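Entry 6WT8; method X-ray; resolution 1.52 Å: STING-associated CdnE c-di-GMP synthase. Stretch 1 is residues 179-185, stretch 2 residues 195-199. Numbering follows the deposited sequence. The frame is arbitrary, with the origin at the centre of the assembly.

Stretch 1 (179-185) EKENSIY
Stretch 2, residues 195-199: IDVVT

Residues 195-199 form a continuous β-strand, with phi between -87° and -116° and psi between 116° and 136°. Stretch 1 reaches that strand through a loop: Lys-180 is extended (-80/151), Glu-181 (-71/-44) and Asn-182 (-111/1) turn the chain, Ser-183 is nearly fully extended (-158/167), and Ile-184 (-106/131) and Tyr-185 (-106/119) lie in a strand. The two strands run antiparallel. Ser-183 lies across from Val-198 with their CA atoms 4.7 Å apart, the CA atoms of Ile-184 and Val-197 are 5.0 Å apart, and those of Tyr-185 and Asp-196 are 4.5 Å apart. Together the stretches bury 370 Å², both sides summed.

The backbone bonding centres on Ile-184 and Val-197, an antiparallel hydrogen-bonded pair. Ile-184 N donates to Val-197 O at 2.9 Å (N-H...O angle 163°), and Val-197 N donates to Ile-184 O at 2.8 Å (158°), closing a small ring of two nearly straight bonds. Each of these carbonyls also receives a CA-H...O contact, from Ser-183 CA to Val-197 O at 3.2 Å and from Asp-196 CA to Ile-184 O at 3.4 Å. The alpha hydrogen, polarised by its neighbouring peptide groups, can make such a contact, though it is a weaker donor than an amide. Tyr-185 and Asp-196 form the adjacent non-hydrogen-bonded pair.

A water extends the link where the loop leaves the strand pairing. It donates to Asn-182 O at 2.7 Å and accepts from Thr-199 N at 2.9 Å, so it joins the two backbones without a direct bond between these residues.

Lys-180 and Ser-183 converge on Asp-196, whose chi1 of -86° and chi2 of -63° set its carboxylate. Lys-180 NZ makes a salt bridge to Asp-196 OD1 at 2.8 Å. A long, flexible lysine suits this place because its chain (m, t, m, t) can span from the loop to the strand and deliver a positive charge. Ser-183, with a p rotamer, donates from OG to the same Asp-196 OD1 at 2.7 Å; its short side chain points toward the other stretch and needs little room. One carboxylate oxygen thus accepts both bonds. Tyr-185 shares this face of the sheet with Asp-196. Its ring (chi1 -155°, t; chi2 37°) lies oblique to the carboxylate, bringing CD1 within 3.1 Å of Asp-196 OD1.

Apolar packing occupies the face bearing Ile-184 and Val-197. Both residues are buried, and their CB atoms lie 4.2 Å apart across the bridge. Ile-184 has chi1 m and chi2 t, while Val-197 has chi1 t; branching at CB makes both residues well suited to extended backbone and lets them cover apolar surface close to the main chain. On the side of the strand where Asp-196 lies, Val-198 (chi1 t) brings CG2 to 4.2 Å from Ser-183 CB.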

# COMPACT_ATOMS: atom_id res chain seq x y z
N GLU A 179 20.53 -8.83 11.27
CA GLU A 179 19.98 -9.97 12.01
C GLU A 179 18.51 -10.27 11.74
O GLU A 179 18.02 -11.29 12.24
CB GLU A 179 20.20 -9.78 13.52
CG GLU A 179 21.68 -9.80 13.89
CD GLU A 179 22.38 -11.05 13.36
OE1 GLU A 179 21.75 -12.14 13.37
OE2 GLU A 179 23.56 -10.97 12.93
N LYS A 180 17.79 -9.45 10.97
CA LYS A 180 16.37 -9.71 10.72
C LYS A 180 16.22 -10.76 9.62
O LYS A 180 17.07 -10.87 8.74
CB LYS A 180 15.59 -8.46 10.31
CG LYS A 180 15.73 -7.31 11.32
CD LYS A 180 14.59 -6.29 11.15
CE LYS A 180 14.71 -5.44 9.91
NZ LYS A 180 13.71 -4.31 9.89
N GLU A 181 15.13 -11.52 9.70
CA GLU A 181 14.96 -12.69 8.84
C GLU A 181 14.72 -12.27 7.41
O GLU A 181 15.23 -12.91 6.47
CB GLU A 181 13.76 -13.54 9.25
CG GLU A 181 13.65 -14.04 10.63
CD GLU A 181 12.35 -14.78 10.76
OE1 GLU A 181 11.28 -14.14 10.55
OE2 GLU A 181 12.39 -16.00 10.99
N ASN A 182 13.86 -11.28 7.21
CA ASN A 182 13.31 -10.99 5.89
C ASN A 182 13.82 -9.68 5.31
O ASN A 182 13.44 -9.33 4.19
CB ASN A 182 11.78 -10.97 5.95
CG ASN A 182 11.18 -12.35 6.14
OD1 ASN A 182 11.57 -13.33 5.50
ND2 ASN A 182 10.23 -12.45 7.06
N SER A 183 14.69 -8.95 6.00
CA SER A 183 15.27 -7.75 5.36
C SER A 183 16.58 -7.41 6.06
O SER A 183 16.87 -7.87 7.17
CB SER A 183 14.31 -6.53 5.39
OG SER A 183 14.13 -6.14 6.76
N ILE A 184 17.33 -6.52 5.41
CA ILE A 184 18.49 -5.83 5.98
C ILE A 184 18.09 -4.38 6.25
O ILE A 184 17.53 -3.74 5.37
CB ILE A 184 19.68 -5.88 5.01
CG1 ILE A 184 20.12 -7.34 4.74
CG2 ILE A 184 20.89 -5.10 5.61
CD1 ILE A 184 20.99 -7.43 3.44
N TYR A 185 18.36 -3.86 7.44
CA TYR A 185 17.92 -2.52 7.79
C TYR A 185 19.12 -1.58 7.75
O TYR A 185 20.09 -1.79 8.47
CB TYR A 185 17.28 -2.49 9.18
CG TYR A 185 16.27 -1.38 9.43
CD1 TYR A 185 15.40 -0.96 8.42
CD2 TYR A 185 16.15 -0.80 10.68
CE1 TYR A 185 14.43 0.04 8.65
CE2 TYR A 185 15.20 0.20 10.93
CZ TYR A 185 14.34 0.61 9.92
OH TYR A 185 13.40 1.60 10.16
N ILE A 195 16.23 2.44 5.70
CA ILE A 195 15.64 1.72 4.58
C ILE A 195 15.78 0.22 4.79
O ILE A 195 16.89 -0.27 5.05
CB ILE A 195 16.33 2.12 3.27
CG1 ILE A 195 16.23 3.64 3.03
CG2 ILE A 195 15.80 1.35 2.08
CD1 ILE A 195 14.80 4.19 2.92
N ASP A 196 14.68 -0.52 4.64
CA ASP A 196 14.74 -1.98 4.63
C ASP A 196 15.02 -2.48 3.22
O ASP A 196 14.41 -2.02 2.26
CB ASP A 196 13.43 -2.60 5.11
CG ASP A 196 13.34 -2.74 6.61
OD1 ASP A 196 14.15 -3.49 7.24
OD2 ASP A 196 12.44 -2.08 7.17
N VAL A 197 15.94 -3.45 3.11
CA VAL A 197 16.34 -4.08 1.85
C VAL A 197 15.82 -5.51 1.86
O VAL A 197 16.24 -6.31 2.71
CB VAL A 197 17.87 -4.05 1.70
CG1 VAL A 197 18.32 -4.85 0.53
CG2 VAL A 197 18.36 -2.59 1.59
N VAL A 198 14.91 -5.81 0.94
CA VAL A 198 14.25 -7.11 0.82
C VAL A 198 14.86 -7.83 -0.37
O VAL A 198 15.08 -7.23 -1.42
CB VAL A 198 12.74 -6.85 0.61
CG1 VAL A 198 11.97 -8.12 0.49
CG2 VAL A 198 12.24 -6.01 1.80
N THR A 199 15.14 -9.13 -0.19
CA THR A 199 15.69 -9.99 -1.23
C THR A 199 14.64 -11.04 -1.58
O THR A 199 14.11 -11.70 -0.68
CB THR A 199 16.99 -10.63 -0.76
OG1 THR A 199 17.89 -9.61 -0.31
CG2 THR A 199 17.63 -11.50 -1.83
O HOH W 1 14.79 -10.69 2.26